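Local coordinates for putative major capsid protein (PDB 6G44) that probably builds the icosahedral shell of the virophage mavirus, as a double jelly-roll major capsid protein that assembles into trimers, at residues Val77-Ile83 with Ser195-Val201; Phe236-Ile242 with Val259-Phe264. All blocks are in the same frame, centred on the assembly; numbering follows the deposited sequence.

Interaction 1. Residues Val77-Ile83 with Ser195-Val201; sequences VSFTAEI and SVKIDFV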
loop_
_atom_site.group_PDB
_atom_site.type_symbol
_atom_site.label_atom_id
_atom_site.label_comp_id
_atom_site.label_asym_id
_atom_site.label_seq_id
_atom_site.Cartn_x
_atom_site.Cartn_y
_atom_site.Cartn_z
ATOM N N VAL C 77 -17.694 5.373 -21.985
ATOM C CA VAL C 77 -19.159 5.256 -22.055
ATOM C C VAL C 77 -19.781 6.344 -21.244
ATOM O O VAL C 77 -19.263 6.724 -20.184
ATOM C CB VAL C 77 -19.701 3.894 -21.630
ATOM C CG1 VAL C 77 -19.209 2.787 -22.551
ATOM C CG2 VAL C 77 -19.417 3.607 -20.164
ATOM N N SER C 78 -20.896 6.876 -21.740
ATOM C CA SER C 78 -21.692 7.808 -20.992
ATOM C C SER C 78 -23.153 7.435 -21.146
ATOM O O SER C 78 -23.560 6.959 -22.203
ATOM C CB SER C 78 -21.433 9.247 -21.406
ATOM O OG SER C 78 -21.828 9.474 -22.717
ATOM N N PHE C 79 -23.911 7.598 -20.077
ATOM C CA PHE C 79 -25.332 7.284 -20.122
ATOM C C PHE C 79 -26.014 7.868 -18.919
ATOM O O PHE C 79 -25.360 8.316 -17.961
ATOM C CB PHE C 79 -25.537 5.772 -20.149
ATOM C CG PHE C 79 -24.884 5.048 -18.981
ATOM C CD1 PHE C 79 -25.563 4.876 -17.780
ATOM C CD2 PHE C 79 -23.570 4.596 -19.082
ATOM C CE1 PHE C 79 -24.954 4.226 -16.705
ATOM C CE2 PHE C 79 -22.951 3.952 -18.011
ATOM C CZ PHE C 79 -23.652 3.778 -16.831
ATOM N N THR C 80 -27.342 7.833 -18.950
ATOM C CA THR C 80 -28.169 8.184 -17.819
ATOM C C THR C 80 -28.886 6.926 -17.351
ATOM O O THR C 80 -29.434 6.195 -18.166
ATOM C CB THR C 80 -29.199 9.280 -18.187
ATOM O OG1 THR C 80 -28.508 10.463 -18.598
ATOM C CG2 THR C 80 -30.115 9.594 -17.021
ATOM N N ALA C 81 -28.829 6.636 -16.054
ATOM C CA ALA C 81 -29.578 5.552 -15.427
ATOM C C ALA C 81 -30.702 6.130 -14.603
ATOM O O ALA C 81 -30.468 7.008 -13.767
ATOM C CB ALA C 81 -28.667 4.724 -14.538
ATOM N N GLU C 82 -31.919 5.618 -14.826
ATOM C CA GLU C 82 -33.061 5.950 -13.983
ATOM C C GLU C 82 -33.384 4.754 -13.116
ATOM O O GLU C 82 -33.646 3.681 -13.630
ATOM C CB GLU C 82 -34.295 6.321 -14.821
ATOM C CG GLU C 82 -35.471 6.739 -13.939
ATOM C CD GLU C 82 -36.683 7.251 -14.707
ATOM O OE1 GLU C 82 -37.588 7.785 -14.045
ATOM O OE2 GLU C 82 -36.747 7.106 -15.935
ATOM N N ILE C 83 -33.330 4.946 -11.797
ATOM C CA ILE C 83 -33.593 3.885 -10.833
ATOM C C ILE C 83 -34.944 4.158 -10.195
ATOM O O ILE C 83 -35.139 5.219 -9.593
ATOM C CB ILE C 83 -32.519 3.840 -9.709
ATOM C CG1 ILE C 83 -31.137 3.688 -10.343
ATOM C CG2 ILE C 83 -32.879 2.748 -8.726
ATOM C CD1 ILE C 83 -29.986 3.910 -9.377
ATOM N N SER C 195 -37.803 7.720 -7.413
ATOM C CA SER C 195 -36.834 7.418 -8.453
ATOM C C SER C 195 -35.741 8.465 -8.480
ATOM O O SER C 195 -35.908 9.572 -7.975
ATOM C CB SER C 195 -37.510 7.324 -9.806
ATOM O OG SER C 195 -38.123 8.558 -10.158
ATOM N N VAL C 196 -34.611 8.104 -9.094
ATOM C CA VAL C 196 -33.502 9.027 -9.265
ATOM C C VAL C 196 -32.902 8.826 -10.660
ATOM O O VAL C 196 -32.920 7.715 -11.172
ATOM C CB VAL C 196 -32.465 8.836 -8.123
ATOM C CG1 VAL C 196 -31.737 7.505 -8.228
ATOM C CG2 VAL C 196 -31.469 9.981 -8.069
ATOM N N LYS C 197 -32.401 9.912 -11.253
ATOM C CA LYS C 197 -31.666 9.829 -12.513
ATOM C C LYS C 197 -30.239 10.275 -12.241
ATOM O O LYS C 197 -30.025 11.319 -11.648
ATOM C CB LYS C 197 -32.291 10.693 -13.616
ATOM C CG LYS C 197 -33.513 10.068 -14.247
ATOM C CD LYS C 197 -34.090 10.974 -15.332
ATOM C CE LYS C 197 -35.282 10.327 -16.015
ATOM N NZ LYS C 197 -35.681 11.153 -17.197
ATOM N N ILE C 198 -29.297 9.469 -12.707
ATOM C CA ILE C 198 -27.861 9.749 -12.537
ATOM C C ILE C 198 -27.161 9.603 -13.895
ATOM O O ILE C 198 -27.288 8.568 -14.566
ATOM C CB ILE C 198 -27.201 8.792 -11.511
ATOM C CG1 ILE C 198 -28.002 8.795 -10.221
ATOM C CG2 ILE C 198 -25.738 9.202 -11.269
ATOM C CD1 ILE C 198 -27.570 7.780 -9.197
ATOM N N ASP C 199 -26.411 10.624 -14.278
ATOM C CA ASP C 199 -25.534 10.578 -15.436
ATOM C C ASP C 199 -24.195 9.997 -14.979
ATOM O O ASP C 199 -23.683 10.364 -13.908
ATOM C CB ASP C 199 -25.274 11.969 -16.012
ATOM C CG ASP C 199 -26.548 12.723 -16.363
ATOM O OD1 ASP C 199 -27.598 12.074 -16.607
ATOM O OD2 ASP C 199 -26.491 13.973 -16.378
ATOM N N PHE C 200 -23.646 9.107 -15.776
ATOM C CA PHE C 200 -22.319 8.491 -15.539
ATOM C C PHE C 200 -21.426 8.654 -16.765
ATOM O O PHE C 200 -21.906 8.613 -17.911
ATOM C CB PHE C 200 -22.449 6.993 -15.307
ATOM C CG PHE C 200 -23.146 6.599 -14.037
ATOM C CD1 PHE C 200 -22.425 6.401 -12.882
ATOM C CD2 PHE C 200 -24.518 6.379 -14.005
ATOM C CE1 PHE C 200 -23.040 6.001 -11.736
ATOM C CE2 PHE C 200 -25.154 6.006 -12.842
ATOM C CZ PHE C 200 -24.407 5.784 -11.697
ATOM N N VAL C 201 -20.119 8.765 -16.538
ATOM C CA VAL C 201 -19.099 8.672 -17.583
ATOM C C VAL C 201 -18.013 7.750 -17.039
ATOM O O VAL C 201 -17.501 8.008 -15.932
ATOM C CB VAL C 201 -18.471 10.011 -17.953
ATOM C CG1 VAL C 201 -17.494 9.842 -19.087
ATOM C CG2 VAL C 201 -19.522 11.023 -18.354
HETATM O O HOH W 1 -36.406 9.907 -11.733
HETATM O O HOH W 2 -38.281 9.716 -17.211
#
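Ser195 meets Ile83 through an alpha C-H contact to Ile83 O, and its hydroxyl, small and polar at a partly exposed end, shares a water with Glu82, whose bond to that water is weak. Val196 and Ile83 exchange two backbone hydrogen bonds, the pattern of an antiparallel hydrogen-bonded pair; on the buried face their branched side chains run side by side, Val196 CG1 4.0 Å from Ile83 CB. Lys197 lies on the other, wetter face, its extended chain crossing that of Glu82. Lys197 CE comes 3.5 Å from Glu82 OE2, but Lys197 NZ and Glu82 OE2 stay 4.4 Å apart, too far for a salt bridge, and a water joins them instead. Ile198 again trades two backbone bonds, with Ala81. With CG beside its own backbone N (chi1 -55°), the Asp199 carboxylate comes alongside Thr80, and Thr80 OG1 donates to Asp199 OD1 over 2.7 Å, arriving from above the carboxylate plane. His187 NE2 also bonds OD1, so two groups hold this one oxygen. Phe200 N donates to Phe79 O at 2.9 Å, nearly straight, and Phe79 N donates back to Phe200 O. Phe200 CB sits over a face of the Phe79 ring, a CH-pi contact 4.1 Å from the centroid, while the two rings, 28° from parallel, are slid apart and barely overlap. Ala81's small methyl suits the Phe200 ring edge it meets. Val201 lies beside Ser78, and the pairing runs on to Val77 and Val202. Strand 74-84 thus lies between strands 195-205 and 258-273, and Ile242, Ile96 and Leu98 of two shorter strands pack on the apolar face that 74-84 and 195-205 share.

Interaction 2. Residues Phe236-Ile242 with Val259-Phe264; sequences FKPENMI and VDITGF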
loop_
_atom_site.group_PDB
_atom_site.type_symbol
_atom_site.label_atom_id
_atom_site.label_comp_id
_atom_site.label_asym_id
_atom_site.label_seq_id
_atom_site.Cartn_x
_atom_site.Cartn_y
_atom_site.Cartn_z
ATOM N N PHE C 236 -24.541 -3.150 -22.207
ATOM C CA PHE C 236 -24.392 -2.028 -21.234
ATOM C C PHE C 236 -25.754 -1.776 -20.604
ATOM O O PHE C 236 -26.384 -0.726 -20.811
ATOM C CB PHE C 236 -23.834 -0.792 -21.898
ATOM C CG PHE C 236 -22.481 -1.007 -22.492
ATOM C CD1 PHE C 236 -22.299 -1.446 -23.802
ATOM C CD2 PHE C 236 -21.337 -0.784 -21.718
ATOM C CE1 PHE C 236 -21.050 -1.631 -24.334
ATOM C CE2 PHE C 236 -20.082 -0.986 -22.265
ATOM C CZ PHE C 236 -19.927 -1.390 -23.558
ATOM N N LYS C 237 -26.159 -2.754 -19.828
ATOM C CA LYS C 237 -27.476 -2.785 -19.227
ATOM C C LYS C 237 -27.337 -2.756 -17.731
ATOM O O LYS C 237 -26.259 -3.007 -17.209
ATOM C CB LYS C 237 -28.223 -4.021 -19.681
ATOM C CG LYS C 237 -27.692 -5.343 -19.210
ATOM C CD LYS C 237 -28.353 -6.452 -20.008
ATOM C CE LYS C 237 -28.058 -7.792 -19.382
ATOM N NZ LYS C 237 -28.483 -8.891 -20.291
ATOM N N PRO C 238 -28.417 -2.432 -17.017
ATOM C CA PRO C 238 -28.315 -2.182 -15.591
ATOM C C PRO C 238 -27.707 -3.332 -14.790
ATOM O O PRO C 238 -26.868 -3.078 -13.903
ATOM C CB PRO C 238 -29.765 -1.901 -15.203
ATOM C CG PRO C 238 -30.334 -1.280 -16.411
ATOM C CD PRO C 238 -29.776 -2.119 -17.507
ATOM N N GLU C 239 -28.053 -4.576 -15.078
ATOM C CA GLU C 239 -27.490 -5.693 -14.315
ATOM C C GLU C 239 -25.977 -5.837 -14.484
ATOM O O GLU C 239 -25.315 -6.422 -13.649
ATOM C CB GLU C 239 -28.181 -7.010 -14.716
ATOM C CG GLU C 239 -27.784 -8.195 -13.878
ATOM C CD GLU C 239 -28.759 -9.352 -13.930
ATOM O OE1 GLU C 239 -29.659 -9.357 -14.806
ATOM O OE2 GLU C 239 -28.598 -10.276 -13.094
ATOM N N ASN C 240 -25.438 -5.375 -15.601
ATOM C CA ASN C 240 -24.001 -5.405 -15.804
ATOM C C ASN C 240 -23.256 -4.246 -15.187
ATOM O O ASN C 240 -22.106 -4.429 -14.772
ATOM C CB ASN C 240 -23.685 -5.573 -17.279
ATOM C CG ASN C 240 -24.020 -6.968 -17.763
ATOM O OD1 ASN C 240 -24.036 -7.919 -16.984
ATOM N ND2 ASN C 240 -24.277 -7.100 -19.056
ATOM N N MET C 241 -23.885 -3.099 -15.069
ATOM C CA MET C 241 -23.200 -1.847 -14.681
ATOM C C MET C 241 -23.539 -1.307 -13.304
ATOM O O MET C 241 -22.673 -0.748 -12.672
ATOM C CB MET C 241 -23.474 -0.730 -15.702
ATOM C CG MET C 241 -23.020 -1.070 -17.096
ATOM S SD MET C 241 -23.044 0.335 -18.206
ATOM C CE MET C 241 -24.772 0.749 -18.197
ATOM N N ILE C 242 -24.806 -1.356 -12.888
ATOM C CA ILE C 242 -25.316 -0.597 -11.777
ATOM C C ILE C 242 -25.324 -1.402 -10.484
ATOM O O ILE C 242 -25.795 -2.523 -10.428
ATOM C CB ILE C 242 -26.756 -0.090 -12.105
ATOM C CG1 ILE C 242 -26.740 0.730 -13.413
ATOM C CG2 ILE C 242 -27.361 0.695 -10.943
ATOM C CD1 ILE C 242 -25.999 2.057 -13.334
ATOM N N VAL C 259 -34.497 -0.426 -13.345
ATOM C CA VAL C 259 -33.489 0.531 -13.802
ATOM C C VAL C 259 -33.507 0.546 -15.308
ATOM O O VAL C 259 -33.583 -0.518 -15.942
ATOM C CB VAL C 259 -32.087 0.148 -13.276
ATOM C CG1 VAL C 259 -31.058 1.158 -13.744
ATOM C CG2 VAL C 259 -32.112 0.036 -11.755
ATOM N N ASP C 260 -33.463 1.746 -15.882
ATOM C CA ASP C 260 -33.444 1.968 -17.337
ATOM C C ASP C 260 -32.227 2.791 -17.740
ATOM O O ASP C 260 -31.973 3.783 -17.084
ATOM C CB ASP C 260 -34.695 2.755 -17.738
ATOM C CG ASP C 260 -35.974 1.964 -17.537
ATOM O OD1 ASP C 260 -35.995 0.777 -17.901
ATOM O OD2 ASP C 260 -36.952 2.538 -17.035
ATOM N N ILE C 261 -31.581 2.441 -18.849
ATOM C CA ILE C 261 -30.468 3.196 -19.436
ATOM C C ILE C 261 -30.980 3.969 -20.642
ATOM O O ILE C 261 -31.679 3.400 -21.506
ATOM C CB ILE C 261 -29.344 2.245 -19.885
ATOM C CG1 ILE C 261 -28.890 1.337 -18.717
ATOM C CG2 ILE C 261 -28.157 2.984 -20.521
ATOM C CD1 ILE C 261 -28.254 2.056 -17.531
ATOM N N THR C 262 -30.640 5.242 -20.681
ATOM C CA THR C 262 -30.949 6.104 -21.821
ATOM C C THR C 262 -29.750 6.950 -22.173
ATOM O O THR C 262 -28.828 7.135 -21.363
ATOM C CB THR C 262 -32.171 7.006 -21.543
ATOM O OG1 THR C 262 -31.913 7.903 -20.450
ATOM C CG2 THR C 262 -33.416 6.164 -21.266
ATOM N N GLY C 263 -29.761 7.505 -23.373
ATOM C CA GLY C 263 -28.736 8.421 -23.810
ATOM C C GLY C 263 -27.361 7.783 -23.916
ATOM O O GLY C 263 -26.360 8.496 -23.842
ATOM N N PHE C 264 -27.315 6.475 -24.093
ATOM C CA PHE C 264 -26.020 5.750 -24.171
ATOM C C PHE C 264 -25.153 6.220 -25.334
ATOM O O PHE C 264 -25.618 6.337 -26.472
ATOM C CB PHE C 264 -26.242 4.257 -24.225
ATOM C CG PHE C 264 -24.978 3.460 -24.217
ATOM C CD1 PHE C 264 -24.383 3.142 -23.013
ATOM C CD2 PHE C 264 -24.389 3.045 -25.377
ATOM C CE1 PHE C 264 -23.206 2.399 -22.993
ATOM C CE2 PHE C 264 -23.213 2.305 -25.366
ATOM C CZ PHE C 264 -22.612 2.008 -24.161
#
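Pro238 is the main bump of this contact: its ring enters the hollow between Val259 and Ile261, two residues whose side chains leave the same side of the strand. Pro238 CB lies 3.6 Å from Val259 CG1. Pro238 CG comes 3.4 Å from Val259 O, and on the other flank Pro238 CD rests 3.8 Å from Ile261 CG1. The compact ring suits the place twice over, being apolar toward the strand and fitting the first turn of a helix, where no backbone N-H is needed. Val259 sets CG1 against the CB-CG edge of the ring by placing it anti to the backbone N (chi1 -179°), and the same methyl reaches Ile242 CG1 more loosely.

Ile261 is the answering bump. Its long branch fills the notch between the proline and Met241, Ile261 CD1 lying 3.8 Å from Met241 CE. The thioether chain can bend at its last torsion (chi3 -62°), which brings the methyl round onto the isoleucine.

Farther along, Phe236 and Phe264 meet obliquely, with planes at 34° and centroids 4.9 Å apart. Phe264 CZ stands over one face of the Phe236 ring, toward its rim, while Phe264 CE1 is 3.4 Å from Phe236 CB. Gly263, with positive phi, lets the chain turn a corner just before Phe264, whose ring thereby points back inward; Ile59 of strand 58-66 touches both phenylalanine side chains.

No hydrogen bond crosses between the two segments, so the fit rests on shape. Within the helical turn, Lys237 O accepts from Asn240 N and Met241 N. The arrangement is a short helix, inserted between strands 222-235 and 242-244, that packs on an inward-facing strand surface of a jelly-roll, one of the two in this double jelly-roll capsid protein.

From the N terminus, strand 74-84 is laid down first; after 110 intervening residues, including three short helices, strand 195-205 returns beside it and interaction 1 closes that long excursion. Interaction 2 follows in series, neither nested in the first nor crossing it, and closes a much shorter loop of 16 residues between 236-242 and 259-264. The two join through strand 74-84, which pairs with 195-205 along one edge and with 258-273 along the other: Glu82 N and Thr80 N probably bond to Asp260 O and Thr262 O. On the apolar face of this sheet Phe79 CZ meets Met241 CE at 3.5 Å, tying the helix of interaction 2 to strand 74-84.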